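PDB 5K87: 2-methyl-aconitate isomerase from Shewanella oneidensis, which catalyses the cis-trans isomerization of 2-methyl-aconitate in the 2-methylcitrate cycle, through which propionate is broken down. Local coordinates for residues 216-230 with 328-341. The protein carries 1 engineered substitution. Numbering follows the deposited sequence.
Sequences NATMINAGIPTIFIN and VAIGTAAAIPGTLV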
ATOM      1  N   ASN A 216       8.522 -19.715  28.028  1.00 27.26           N
ATOM      2  CA  ASN A 216       8.749 -18.640  28.982  1.00 23.85           C
ATOM      3  C   ASN A 216       8.285 -17.350  28.339  1.00 19.37           C
ATOM      4  O   ASN A 216       8.543 -17.113  27.162  1.00 22.25           O
ATOM      5  CB  ASN A 216      10.219 -18.531  29.378  1.00 27.25           C
ATOM      6  CG  ASN A 216      10.580 -19.449  30.528  1.00 34.21           C
ATOM      7  OD1 ASN A 216      10.228 -19.188  31.679  1.00 46.08           O
ATOM      8  ND2 ASN A 216      11.288 -20.523  30.224  1.00 38.87           N
ATOM      9  N   ALA A 217       7.579 -16.538  29.109  1.00 18.39           N
ATOM     10  CA  ALA A 217       7.010 -15.319  28.566  1.00 16.59           C
ATOM     11  C   ALA A 217       6.966 -14.230  29.610  1.00 18.22           C
ATOM     12  O   ALA A 217       6.756 -14.496  30.795  1.00 21.39           O
ATOM     13  CB  ALA A 217       5.612 -15.587  28.034  1.00 17.68           C
ATOM     14  N   THR A 218       7.171 -12.996  29.166  1.00 15.12           N
ATOM     15  CA  THR A 218       6.831 -11.847  29.981  1.00 14.39           C
ATOM     16  C   THR A 218       5.591 -11.207  29.387  1.00 15.72           C
ATOM     17  O   THR A 218       5.555 -10.877  28.199  1.00 14.96           O
ATOM     18  CB  THR A 218       7.961 -10.813  30.045  1.00 14.53           C
ATOM     19  OG1 THR A 218       9.021 -11.332  30.853  1.00 15.40           O
ATOM     20  CG2 THR A 218       7.457  -9.522  30.666  1.00 16.92           C
ATOM     21  N   MET A 219       4.565 -11.066  30.204  1.00 15.27           N
ATOM     22  CA  MET A 219       3.323 -10.441  29.792  1.00 15.54           C
ATOM     23  C   MET A 219       3.193  -9.121  30.521  1.00 16.34           C
ATOM     24  O   MET A 219       3.084  -9.077  31.751  1.00 17.17           O
ATOM     25  CB  MET A 219       2.156 -11.375  30.101  1.00 16.34           C
ATOM     26  CG  MET A 219       2.110 -12.562  29.143  1.00 17.56           C
ATOM     27  SD  MET A 219       1.081 -13.958  29.637  1.00 20.80           S
ATOM     28  CE  MET A 219       2.138 -14.713  30.869  1.00 23.04           C
ATOM     29  N   ILE A 220       3.238  -8.041  29.756  1.00 14.41           N
ATOM     30  CA  ILE A 220       3.252  -6.706  30.327  1.00 15.43           C
ATOM     31  C   ILE A 220       2.177  -5.840  29.687  1.00 15.18           C
ATOM     32  O   ILE A 220       1.875  -5.977  28.499  1.00 16.87           O
ATOM     33  CB  ILE A 220       4.652  -6.067  30.170  1.00 15.90           C
ATOM     34  CG1 ILE A 220       4.770  -4.785  30.994  1.00 17.13           C
ATOM     35  CG2 ILE A 220       4.995  -5.828  28.699  1.00 16.50           C
ATOM     36  CD1 ILE A 220       6.183  -4.242  31.063  1.00 18.26           C
ATOM     37  N   ASN A 221       1.576  -4.965  30.479  1.00 15.07           N
ATOM     38  CA  ASN A 221       0.600  -4.033  29.953  1.00 15.66           C
ATOM     39  C   ASN A 221       1.126  -2.621  30.148  1.00 16.44           C
ATOM     40  O   ASN A 221       0.884  -1.986  31.177  1.00 17.74           O
ATOM     41  CB  ASN A 221      -0.757  -4.219  30.621  1.00 20.05           C
ATOM     42  CG  ASN A 221      -1.878  -3.633  29.804  1.00 21.81           C
ATOM     43  OD1 ASN A 221      -1.649  -2.765  28.957  1.00 22.24           O
ATOM     44  ND2 ASN A 221      -3.100  -4.090  30.054  1.00 25.59           N
ATOM     45  N   ALA A 222       1.889  -2.157  29.163  1.00 15.49           N
ATOM     46  CA  ALA A 222       2.464  -0.819  29.147  1.00 16.18           C
ATOM     47  C   ALA A 222       2.635  -0.431  27.682  1.00 12.88           C
ATOM     48  O   ALA A 222       3.297  -1.141  26.935  1.00 14.58           O
ATOM     49  CB  ALA A 222       3.809  -0.814  29.864  1.00 17.93           C
ATOM     50  N   GLY A 223       2.018   0.669  27.264  1.00 13.33           N
ATOM     51  CA  GLY A 223       1.965   1.032  25.859  1.00 13.79           C
ATOM     52  C   GLY A 223       0.825   0.307  25.160  1.00 13.75           C
ATOM     53  O   GLY A 223      -0.081   0.934  24.598  1.00 13.81           O
ATOM     54  N   ILE A 224       0.869  -1.022  25.213  1.00 13.52           N
ATOM     55  CA  ILE A 224      -0.185  -1.899  24.715  1.00 13.96           C
ATOM     56  C   ILE A 224       0.074  -3.232  25.414  1.00 14.56           C
ATOM     57  O   ILE A 224       1.217  -3.524  25.759  1.00 15.23           O
ATOM     58  CB  ILE A 224      -0.106  -2.019  23.164  1.00 14.04           C
ATOM     59  CG1 ILE A 224      -1.383  -2.615  22.547  1.00 14.63           C
ATOM     60  CG2 ILE A 224       1.148  -2.764  22.725  1.00 14.55           C
ATOM     61  CD1 ILE A 224      -1.599  -2.196  21.080  1.00 15.20           C
ATOM     62  N   PRO A 225      -0.973  -4.036  25.668  1.00 13.32           N
ATOM     63  CA  PRO A 225      -0.680  -5.342  26.277  1.00 13.42           C
ATOM     64  C   PRO A 225       0.164  -6.176  25.323  1.00 13.17           C
ATOM     65  O   PRO A 225      -0.187  -6.288  24.138  1.00 13.77           O
ATOM     66  CB  PRO A 225      -2.067  -5.964  26.477  1.00 15.13           C
ATOM     67  CG  PRO A 225      -3.014  -4.818  26.472  1.00 18.49           C
ATOM     68  CD  PRO A 225      -2.421  -3.781  25.566  1.00 15.72           C
ATOM     69  N   THR A 226       1.266  -6.734  25.822  1.00 13.41           N
ATOM     70  CA  THR A 226       2.243  -7.409  24.982  1.00 14.45           C
ATOM     71  C   THR A 226       2.753  -8.679  25.648  1.00 12.85           C
ATOM     72  O   THR A 226       3.035  -8.693  26.857  1.00 15.14           O
ATOM     73  CB  THR A 226       3.450  -6.481  24.674  1.00 14.84           C
ATOM     74  OG1 THR A 226       2.974  -5.259  24.096  1.00 15.87           O
ATOM     75  CG2 THR A 226       4.398  -7.145  23.695  1.00 15.26           C
ATOM     76  N   ILE A 227       2.866  -9.738  24.857  1.00 13.01           N
ATOM     77  CA  ILE A 227       3.456 -10.996  25.275  1.00 13.52           C
ATOM     78  C   ILE A 227       4.823 -11.079  24.626  1.00 13.40           C
ATOM     79  O   ILE A 227       4.921 -11.060  23.399  1.00 14.47           O
ATOM     80  CB  ILE A 227       2.625 -12.177  24.754  1.00 14.97           C
ATOM     81  CG1 ILE A 227       1.176 -12.074  25.220  1.00 16.09           C
ATOM     82  CG2 ILE A 227       3.246 -13.487  25.185  1.00 16.56           C
ATOM     83  CD1 ILE A 227       0.180 -12.709  24.261  1.00 18.10           C
ATOM     84  N   PHE A 228       5.875 -11.169  25.440  1.00 13.35           N
ATOM     85  CA  PHE A 228       7.231 -11.359  24.946  1.00 13.04           C
ATOM     86  C   PHE A 228       7.697 -12.790  25.211  1.00 14.61           C
ATOM     87  O   PHE A 228       7.599 -13.278  26.336  1.00 15.82           O
ATOM     88  CB  PHE A 228       8.205 -10.424  25.670  1.00 13.61           C
ATOM     89  CG  PHE A 228       8.019  -8.970  25.352  1.00 12.96           C
ATOM     90  CD1 PHE A 228       8.473  -8.446  24.151  1.00 14.28           C
ATOM     91  CD2 PHE A 228       7.429  -8.119  26.269  1.00 14.26           C
ATOM     92  CE1 PHE A 228       8.326  -7.103  23.861  1.00 14.07           C
ATOM     93  CE2 PHE A 228       7.275  -6.778  25.987  1.00 14.95           C
ATOM     94  CZ  PHE A 228       7.726  -6.267  24.783  1.00 14.57           C
ATOM     95  N   ILE A 229       8.208 -13.455  24.188  0.58 14.25           N
ATOM     96  CA  ILE A 229       8.783 -14.780  24.372  0.58 15.05           C
ATOM     97  C   ILE A 229      10.201 -14.780  23.813  0.58 15.90           C
ATOM     98  O   ILE A 229      10.571 -13.891  23.052  0.58 16.18           O
ATOM     99  CB  ILE A 229       7.909 -15.858  23.710  0.58 17.65           C
ATOM    100  CG1 ILE A 229       7.637 -15.495  22.251  0.58 15.62           C
ATOM    101  CG2 ILE A 229       6.590 -16.013  24.472  0.58 18.51           C
ATOM    102  CD1 ILE A 229       6.514 -16.302  21.627  0.58 24.66           C
ATOM    103  N   ASN A 230      11.012 -15.746  24.221  1.00 15.88           N
ATOM    104  CA  ASN A 230      12.373 -15.837  23.725  1.00 15.95           C
ATOM    105  C   ASN A 230      12.398 -16.413  22.314  1.00 16.99           C
ATOM    106  O   ASN A 230      11.779 -17.448  22.048  1.00 17.41           O
ATOM    107  CB  ASN A 230      13.240 -16.697  24.637  1.00 20.03           C
ATOM    108  CG  ASN A 230      13.552 -16.017  25.956  1.00 22.11           C
ATOM    109  OD1 ASN A 230      13.620 -14.790  26.039  1.00 21.04           O
ATOM    110  ND2 ASN A 230      13.740 -16.818  27.000  1.00 26.16           N
ATOM    111  N   VAL A 328       7.126   1.117  23.503  1.00 12.63           N
ATOM    112  CA  VAL A 328       6.907   1.479  24.896  1.00 12.12           C
ATOM    113  C   VAL A 328       6.942   0.241  25.797  1.00 13.77           C
ATOM    114  O   VAL A 328       7.563   0.266  26.866  1.00 13.83           O
ATOM    115  CB  VAL A 328       5.586   2.232  25.082  1.00 12.96           C
ATOM    116  CG1 VAL A 328       5.251   2.384  26.561  1.00 13.83           C
ATOM    117  CG2 VAL A 328       5.660   3.590  24.378  1.00 14.81           C
ATOM    118  N   ALA A 329       6.299  -0.843  25.376  1.00 12.75           N
ATOM    119  CA  ALA A 329       6.317  -2.074  26.155  1.00 12.72           C
ATOM    120  C   ALA A 329       7.742  -2.618  26.291  1.00 12.29           C
ATOM    121  O   ALA A 329       8.120  -3.121  27.358  1.00 13.31           O
ATOM    122  CB  ALA A 329       5.395  -3.118  25.524  1.00 13.12           C
ATOM    123  N   ILE A 330       8.531  -2.533  25.222  1.00 12.82           N
ATOM    124  CA  ILE A 330       9.921  -2.979  25.234  1.00 13.09           C
ATOM    125  C   ILE A 330      10.741  -2.154  26.218  1.00 13.32           C
ATOM    126  O   ILE A 330      11.457  -2.706  27.059  1.00 13.78           O
ATOM    127  CB  ILE A 330      10.559  -2.898  23.831  1.00 12.45           C
ATOM    128  CG1 ILE A 330       9.910  -3.912  22.896  1.00 12.40           C
ATOM    129  CG2 ILE A 330      12.075  -3.148  23.902  1.00 13.39           C
ATOM    130  CD1 ILE A 330      10.150  -3.623  21.423  1.00 12.56           C
ATOM    131  N   GLY A 331      10.658  -0.834  26.105  1.00 13.44           N
ATOM    132  CA  GLY A 331      11.437   0.035  26.975  1.00 13.02           C
ATOM    133  C   GLY A 331      11.052  -0.138  28.434  1.00 14.39           C
ATOM    134  O   GLY A 331      11.918  -0.161  29.324  1.00 15.11           O
ATOM    135  N   THR A 332       9.753  -0.249  28.693  1.00 13.27           N
ATOM    136  CA  THR A 332       9.254  -0.454  30.047  1.00 14.45           C
ATOM    137  C   THR A 332       9.711  -1.801  30.605  1.00 13.78           C
ATOM    138  O   THR A 332      10.232  -1.873  31.729  1.00 14.66           O
ATOM    139  CB  THR A 332       7.713  -0.343  30.092  1.00 13.69           C
ATOM    140  OG1 THR A 332       7.318   0.948  29.608  1.00 15.07           O
ATOM    141  CG2 THR A 332       7.191  -0.536  31.508  1.00 17.71           C
ATOM    142  N   ALA A 333       9.538  -2.871  29.838  1.00 14.01           N
ATOM    143  CA  ALA A 333       9.959  -4.178  30.323  1.00 13.57           C
ATOM    144  C   ALA A 333      11.466  -4.219  30.531  1.00 14.46           C
ATOM    145  O   ALA A 333      11.962  -4.850  31.481  1.00 15.08           O
ATOM    146  CB  ALA A 333       9.531  -5.282  29.359  1.00 14.20           C
ATOM    147  N   ALA A 334      12.209  -3.574  29.640  1.00 14.13           N
ATOM    148  CA  ALA A 334      13.661  -3.573  29.745  1.00 14.01           C
ATOM    149  C   ALA A 334      14.128  -2.893  31.028  1.00 15.43           C
ATOM    150  O   ALA A 334      15.199  -3.224  31.552  1.00 16.71           O
ATOM    151  CB  ALA A 334      14.292  -2.908  28.546  1.00 15.27           C
ATOM    152  N   ALA A 335      13.331  -1.956  31.533  1.00 14.29           N
ATOM    153  CA  ALA A 335      13.679  -1.200  32.736  1.00 16.11           C
ATOM    154  C   ALA A 335      13.357  -1.951  34.030  1.00 17.12           C
ATOM    155  O   ALA A 335      13.723  -1.506  35.126  1.00 18.32           O
ATOM    156  CB  ALA A 335      12.965   0.144  32.729  1.00 15.70           C
ATOM    157  N   ILE A 336      12.655  -3.068  33.915  1.00 15.33           N
ATOM    158  CA  ILE A 336      12.311  -3.869  35.084  1.00 15.57           C
ATOM    159  C   ILE A 336      13.197  -5.112  35.142  1.00 17.12           C
ATOM    160  O   ILE A 336      13.037  -6.035  34.339  1.00 15.88           O
ATOM    161  CB  ILE A 336      10.847  -4.310  35.037  1.00 15.83           C
ATOM    162  CG1 ILE A 336       9.925  -3.108  34.816  1.00 18.79           C
ATOM    163  CG2 ILE A 336      10.481  -5.043  36.317  1.00 16.55           C
ATOM    164  CD1 ILE A 336       9.987  -2.081  35.917  1.00 20.02           C
ATOM    165  N   PRO A 337      14.142  -5.143  36.097  1.00 16.22           N
ATOM    166  CA  PRO A 337      15.088  -6.260  36.160  1.00 16.38           C
ATOM    167  C   PRO A 337      14.378  -7.602  36.283  1.00 16.02           C
ATOM    168  O   PRO A 337      13.497  -7.757  37.125  1.00 17.14           O
ATOM    169  CB  PRO A 337      15.900  -5.955  37.420  1.00 17.74           C
ATOM    170  CG  PRO A 337      15.842  -4.462  37.527  1.00 19.42           C
ATOM    171  CD  PRO A 337      14.460  -4.090  37.080  1.00 18.52           C
ATOM    172  N   GLY A 338      14.733  -8.543  35.417  1.00 15.62           N
ATOM    173  CA  GLY A 338      14.163  -9.874  35.479  1.00 17.69           C
ATOM    174  C   GLY A 338      13.138 -10.226  34.413  1.00 17.36           C
ATOM    175  O   GLY A 338      12.823 -11.397  34.242  1.00 18.84           O
ATOM    176  N   THR A 339      12.581  -9.242  33.706  1.00 15.50           N
ATOM    177  CA  THR A 339      11.695  -9.583  32.585  1.00 14.53           C
ATOM    178  C   THR A 339      12.523 -10.218  31.479  1.00 14.36           C
ATOM    179  O   THR A 339      13.742 -10.064  31.442  1.00 15.38           O
ATOM    180  CB  THR A 339      10.963  -8.360  31.996  1.00 15.39           C
ATOM    181  OG1 THR A 339      11.906  -7.508  31.345  1.00 15.22           O
ATOM    182  CG2 THR A 339      10.197  -7.594  33.064  1.00 16.06           C
ATOM    183  N   LEU A 340      11.871 -10.932  30.566  1.00 15.09           N
ATOM    184  CA  LEU A 340      12.593 -11.533  29.453  1.00 15.40           C
ATOM    185  C   LEU A 340      13.272 -10.477  28.586  1.00 15.09           C
ATOM    186  O   LEU A 340      14.327 -10.720  28.014  1.00 15.21           O
ATOM    187  CB  LEU A 340      11.663 -12.389  28.594  1.00 17.96           C
ATOM    188  CG  LEU A 340      11.135 -13.675  29.224  1.00 18.95           C
ATOM    189  CD1 LEU A 340      10.535 -14.561  28.145  1.00 20.22           C
ATOM    190  CD2 LEU A 340      12.231 -14.412  29.980  1.00 20.68           C
ATOM    191  N   VAL A 341      12.647  -9.308  28.476  1.00 14.70           N
ATOM    192  CA  VAL A 341      13.212  -8.219  27.696  1.00 13.67           C
ATOM    193  C   VAL A 341      14.478  -7.702  28.382  1.00 13.28           C
ATOM    194  O   VAL A 341      15.521  -7.530  27.763  1.00 13.67           O
ATOM    195  CB  VAL A 341      12.188  -7.078  27.536  1.00 12.95           C
ATOM    196  CG1 VAL A 341      12.792  -5.915  26.776  1.00 16.51           C
ATOM    197  CG2 VAL A 341      10.912  -7.585  26.840  1.00 17.04           C
TER
HETATM  198  O   HOH W   1      15.274 -13.300  27.575  1.00 18.76           O
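With CG anti to its carbonyl carbon (chi1 -68°), Phe228 turns one face of its ring to Val341, whose CG2 is likewise anti to its own carbonyl carbon. This joins a beta hairpin, strands 216-221 and 225-230, to helix 328-334 and the start of helix 340-344, linked by a loop with a type II beta turn (Ile336 to Thr339), within a fold of the diaminopimelate epimerase clan. Val341 CG2 makes a CH-pi contact, 3.5 Å from the centroid of the Phe228 ring and 12° off its normal. Thr226 CG2 covers the opposite face, offset toward the rim. At the far end of the ring, Phe228 CZ lies 4.0 Å from Ala329 CB, and CE1 meets Ile330 CG1. Cutting Phe228 back to an alanine would probably leave Val341 CG2 without its ring face and open a gap beside Ala329 and Ile330. Ile220 reaches helix 328-334 with CD1, 3.9 Å from Ala333 CB. Near the hairpin turn, Val328 CG1 packs 3.6 Å from Gly223 CA. Thr339 is the N-cap of the next helix: its OG1 accepts from Asn342 N and donates to Ala333 O. Leu340 lays CD1 over the strand pair, near Asn216 O and Asn230 OD1. A water bridges Asn230 OD1 and Leu340 O. Thr218 OG1, also hydrogen-bonded to Leu203 O, accepts the N-H of Leu340, with 2.9 Å between OG1 and N and an almost straight N-H...O angle of 178°.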